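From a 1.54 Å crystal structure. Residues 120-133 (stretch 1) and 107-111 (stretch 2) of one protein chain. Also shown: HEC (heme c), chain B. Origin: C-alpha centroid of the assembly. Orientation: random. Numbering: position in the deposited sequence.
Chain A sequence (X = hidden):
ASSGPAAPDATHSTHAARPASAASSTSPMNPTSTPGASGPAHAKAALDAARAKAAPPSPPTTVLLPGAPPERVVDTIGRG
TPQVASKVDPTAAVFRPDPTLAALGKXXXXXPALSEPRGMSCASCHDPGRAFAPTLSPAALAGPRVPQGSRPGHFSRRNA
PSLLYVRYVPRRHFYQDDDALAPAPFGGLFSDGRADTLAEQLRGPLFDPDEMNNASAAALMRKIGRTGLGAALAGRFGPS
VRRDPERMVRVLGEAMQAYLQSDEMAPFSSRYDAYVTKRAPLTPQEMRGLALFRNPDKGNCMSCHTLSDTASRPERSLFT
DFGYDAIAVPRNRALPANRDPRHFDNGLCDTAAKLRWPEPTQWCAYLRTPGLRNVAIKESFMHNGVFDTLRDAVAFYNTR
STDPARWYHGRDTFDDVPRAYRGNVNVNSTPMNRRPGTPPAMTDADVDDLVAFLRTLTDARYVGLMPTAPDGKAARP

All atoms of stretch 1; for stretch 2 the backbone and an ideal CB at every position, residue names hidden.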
# COMPACT_ATOMS: atom_id res chain seq x y z
N MET A 120 -18.60 11.80 -0.47
CA MET A 120 -17.40 10.99 -0.30
C MET A 120 -16.17 11.86 -0.55
O MET A 120 -16.08 12.53 -1.59
CB MET A 120 -17.45 9.80 -1.26
CG MET A 120 -16.11 9.14 -1.52
SD MET A 120 -16.25 7.53 -2.33
CE MET A 120 -16.66 6.54 -0.92
N SER A 121 -15.27 11.90 0.42
CA SER A 121 -13.97 12.54 0.30
C SER A 121 -12.90 11.46 0.28
O SER A 121 -13.17 10.28 0.50
CB SER A 121 -13.73 13.49 1.47
OG SER A 121 -13.60 12.73 2.66
N CYS A 122 -11.65 11.88 0.08
CA CYS A 122 -10.54 10.94 0.25
C CYS A 122 -10.61 10.23 1.60
O CYS A 122 -10.30 9.04 1.70
CB CYS A 122 -9.19 11.67 0.16
SG CYS A 122 -8.93 12.69 -1.30
N ALA A 123 -10.98 10.96 2.64
CA ALA A 123 -11.03 10.40 3.98
C ALA A 123 -12.06 9.29 4.12
O ALA A 123 -11.97 8.50 5.08
CB ALA A 123 -11.33 11.51 4.98
N SER A 124 -13.04 9.20 3.20
CA SER A 124 -14.03 8.12 3.21
C SER A 124 -13.43 6.75 3.01
O SER A 124 -14.08 5.74 3.33
CB SER A 124 -15.08 8.36 2.11
OG SER A 124 -15.73 9.61 2.30
N CYS A 125 -12.21 6.67 2.48
CA CYS A 125 -11.48 5.41 2.35
C CYS A 125 -10.12 5.43 3.03
O CYS A 125 -9.39 4.43 2.94
CB CYS A 125 -11.30 5.07 0.88
SG CYS A 125 -12.89 4.84 0.07
N HIS A 126 -9.76 6.52 3.67
CA HIS A 126 -8.46 6.74 4.30
C HIS A 126 -8.77 7.55 5.56
O HIS A 126 -8.61 8.76 5.59
CB HIS A 126 -7.50 7.49 3.37
CG HIS A 126 -7.19 6.77 2.09
ND1 HIS A 126 -6.38 5.66 2.05
CD2 HIS A 126 -7.58 7.00 0.81
CE1 HIS A 126 -6.27 5.24 0.80
NE2 HIS A 126 -6.98 6.05 0.03
N ASP A 127 -9.22 6.85 6.60
CA ASP A 127 -9.77 7.47 7.80
C ASP A 127 -8.65 8.03 8.65
O ASP A 127 -7.79 7.26 9.10
CB ASP A 127 -10.57 6.40 8.56
CG ASP A 127 -11.24 6.91 9.81
OD1 ASP A 127 -11.04 8.09 10.19
OD2 ASP A 127 -11.98 6.11 10.41
N PRO A 128 -8.61 9.33 8.93
CA PRO A 128 -7.55 9.83 9.82
C PRO A 128 -7.54 9.13 11.17
O PRO A 128 -6.48 9.07 11.82
CB PRO A 128 -7.87 11.32 9.96
CG PRO A 128 -9.32 11.44 9.64
CD PRO A 128 -9.56 10.41 8.58
N GLY A 129 -8.68 8.63 11.63
CA GLY A 129 -8.74 7.94 12.90
C GLY A 129 -8.22 6.51 12.87
O GLY A 129 -8.17 5.86 13.92
N ARG A 130 -7.85 6.02 11.69
CA ARG A 130 -7.33 4.66 11.49
C ARG A 130 -6.11 4.72 10.58
O ARG A 130 -6.01 3.98 9.59
CB ARG A 130 -8.41 3.73 10.92
CG ARG A 130 -8.10 2.21 11.00
CD ARG A 130 -9.15 1.35 10.30
NE ARG A 130 -10.45 1.53 10.92
CZ ARG A 130 -10.91 0.82 11.93
NH1 ARG A 130 -12.11 1.10 12.44
NH2 ARG A 130 -10.20 -0.16 12.46
N ALA A 131 -5.17 5.61 10.89
CA ALA A 131 -3.89 5.72 10.17
C ALA A 131 -4.09 5.95 8.68
O ALA A 131 -3.27 5.53 7.85
CB ALA A 131 -3.02 4.49 10.41
N PHE A 132 -5.18 6.63 8.33
CA PHE A 132 -5.50 6.93 6.93
C PHE A 132 -5.63 5.65 6.12
O PHE A 132 -5.38 5.61 4.92
CB PHE A 132 -4.47 7.90 6.33
CG PHE A 132 -4.52 9.26 6.96
CD1 PHE A 132 -3.81 9.54 8.13
CD2 PHE A 132 -5.34 10.23 6.43
CE1 PHE A 132 -3.90 10.80 8.74
CE2 PHE A 132 -5.42 11.49 7.01
CZ PHE A 132 -4.70 11.77 8.19
N ALA A 133 -6.12 4.59 6.77
CA ALA A 133 -6.56 3.36 6.15
C ALA A 133 -8.08 3.30 6.22
O ALA A 133 -8.71 4.05 6.97
CB ALA A 133 -5.96 2.16 6.90
N UNK A 107 -7.24 20.34 2.77
CA UNK A 107 -8.58 20.80 2.41
C UNK A 107 -9.19 19.93 1.33
O UNK A 107 -10.35 19.52 1.43
CB UNK A 107 -8.54 22.26 1.94
N UNK A 108 -8.43 19.63 0.27
CA UNK A 108 -8.88 18.73 -0.79
C UNK A 108 -9.20 17.36 -0.22
O UNK A 108 -10.23 16.75 -0.54
CB UNK A 108 -7.82 18.61 -1.89
N UNK A 109 -8.31 16.85 0.63
CA UNK A 109 -8.46 15.49 1.16
C UNK A 109 -9.77 15.28 1.89
O UNK A 109 -10.34 14.18 1.85
CB UNK A 109 -7.30 15.17 2.10
N UNK A 110 -10.28 16.31 2.56
CA UNK A 110 -11.47 16.18 3.37
C UNK A 110 -12.72 16.77 2.72
O UNK A 110 -13.78 16.81 3.37
CB UNK A 110 -11.23 16.85 4.73
N UNK A 111 -12.65 17.16 1.44
CA UNK A 111 -13.77 17.82 0.77
C UNK A 111 -14.76 16.79 0.23
O UNK A 111 -14.44 16.09 -0.74
CB UNK A 111 -13.26 18.71 -0.37
FE HEC B . -7.03 6.18 -2.14
CHA HEC B . -4.51 3.92 -2.88
CHB HEC B . -4.74 8.69 -2.08
CHC HEC B . -9.55 8.51 -2.38
CHD HEC B . -9.38 3.68 -2.36
NA HEC B . -5.01 6.26 -2.33
C1A HEC B . -4.16 5.23 -2.67
C2A HEC B . -2.81 5.74 -2.70
C3A HEC B . -2.87 7.04 -2.37
C4A HEC B . -4.26 7.41 -2.23
CMA HEC B . -1.72 8.03 -2.37
CAA HEC B . -1.56 4.91 -3.06
CBA HEC B . -0.89 4.41 -1.80
CGA HEC B . 0.25 3.46 -2.07
O1A HEC B . 0.96 3.14 -1.07
O2A HEC B . 0.36 2.93 -3.22
NB HEC B . -7.15 8.20 -2.24
C1B HEC B . -6.05 9.06 -2.22
C2B HEC B . -6.55 10.41 -2.32
C3B HEC B . -7.87 10.37 -2.51
C4B HEC B . -8.27 8.98 -2.42
CMB HEC B . -5.65 11.65 -2.29
CAB HEC B . -8.87 11.54 -2.64
CBB HEC B . -8.61 12.28 -3.98
NC HEC B . -9.06 6.10 -2.31
C1C HEC B . -9.91 7.20 -2.34
C2C HEC B . -11.25 6.70 -2.13
C3C HEC B . -11.23 5.36 -2.09
C4C HEC B . -9.84 4.96 -2.23
CMC HEC B . -12.47 7.59 -1.89
CAC HEC B . -12.34 4.43 -1.56
CBC HEC B . -13.54 4.39 -2.51
ND HEC B . -6.95 4.18 -2.49
C1D HEC B . -8.07 3.33 -2.51
C2D HEC B . -7.62 2.01 -2.88
C3D HEC B . -6.15 2.10 -3.10
C4D HEC B . -5.79 3.47 -2.84
CMD HEC B . -8.51 0.81 -3.12
CAD HEC B . -5.21 0.97 -3.56
CBD HEC B . -5.50 0.73 -5.02
CGD HEC B . -4.42 -0.06 -5.73
O1D HEC B . -3.44 -0.46 -5.06
O2D HEC B . -4.64 -0.34 -6.94

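Stretch 1 binds heme c through Cys122 SG and Cys125 SG, bonded to CAB and CAC at 1.8 Å each, and through His126 NE2, 2.2 Å from FE. Stretch 2 packs against this segment, beginning as the last turn of a helix.

Position 107 is helical, and nothing of stretch 1 lies within 5.5 Å of its ideal CB. The segment sets no demand here, so a long polar or charged side chain would suit as well as a small one. The residue is Arg107, extended, its side chain no nearer than 10.1 Å to stretch 1.

Position 108, also helical, directs its CA-to-CB bond sideways, again without a neighbor within 5.5 Å. Many residues would be tolerated. Val108 fills it, and its contribution is mainly backbone: water 1 donates to Val108 O (2.9 Å) and accepts from Cys122 N (3.0 Å).

Position 109 is more demanding. CA-to-CB points sideways, yet the ideal CB is 4.4 Å from Cys122 CB, and beyond it lies a hollow lined by Cys122, Ala123, His126 and Phe132. These surfaces are largely apolar, so a long hydrophobic side chain, such as leucine, methionine or an aromatic, would suit. The residue is Phe109, with chi1 t. Cys122 CB sits over one face of its ring, 3.5 Å from the centroid, a CH-pi contact, while His126 CB lies at the edge, 3.7 Å from Phe109 CZ. Phe109 CZ also comes within 3.8 Å of Phe132 CD2, the two planes inclined at 69°. A flat ring can thus touch both heme-binding Cys122 and His126. Its backbone helps too: Ala123 N gives a weak hydrogen bond to Phe109 O, 3.4 Å away.

Position 110 is the first to leave helical phi/psi (-104/10). Its CA-to-CB bond points away, although Ser121 OG and Ala123 CB are 5.2 and 5.3 Å from the ideal CB. A short side chain would miss most of stretch 1; a long apolar one could turn back toward Ala123, Pro128 and Phe132. Phe110, with chi1 m, does so: its CE1 lies 3.6 Å from Ala123 CB and 3.7 Å from Pro128 CG, the proline carbon meeting the ring edge.

Position 111 points CA-to-CB away, with nothing within 5.5 Å of the ideal CB, so polar residues are acceptable. It is Asp111, whose OD1 is hydrogen-bonded to a residue just before or after one of the two stretches. Its carbonyl matters more here: water 1 donates to Asp111 O at 2.9 Å, so one water ties both ends of the turn to Cys122 N.

Stretch 2 (107-111) RVFFD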
# COMPACT_ATOMS: atom_id res chain seq x y z
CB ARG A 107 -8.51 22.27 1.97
CG ARG A 107 -9.81 22.85 1.61
CD ARG A 107 -9.68 24.32 1.26
NE ARG A 107 -11.00 24.78 0.87
CZ ARG A 107 -11.39 26.05 0.85
NH1 ARG A 107 -10.55 27.02 1.18
NH2 ARG A 107 -12.64 26.33 0.50
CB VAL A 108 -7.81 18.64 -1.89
CG1 VAL A 108 -8.16 17.59 -2.91
CG2 VAL A 108 -7.60 20.01 -2.56
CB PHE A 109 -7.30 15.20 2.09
CG PHE A 109 -7.11 13.74 2.42
CD1 PHE A 109 -7.76 13.16 3.50
CD2 PHE A 109 -6.31 12.95 1.64
CE1 PHE A 109 -7.56 11.83 3.80
CE2 PHE A 109 -6.10 11.61 1.93
CZ PHE A 109 -6.73 11.05 3.01
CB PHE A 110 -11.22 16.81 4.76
CG PHE A 110 -10.33 15.97 5.62
CD1 PHE A 110 -10.86 14.91 6.33
CD2 PHE A 110 -8.97 16.18 5.65
CE1 PHE A 110 -10.04 14.09 7.12
CE2 PHE A 110 -8.14 15.37 6.41
CZ PHE A 110 -8.67 14.32 7.15
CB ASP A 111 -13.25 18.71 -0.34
CG ASP A 111 -14.32 19.61 -0.92
OD1 ASP A 111 -15.53 19.27 -0.81
OD2 ASP A 111 -13.96 20.66 -1.48
O HOH W 1 -12.01 14.62 -1.20
O HOH W 2 -14.61 14.65 5.12
O HOH W 3 -7.06 6.13 -4.32
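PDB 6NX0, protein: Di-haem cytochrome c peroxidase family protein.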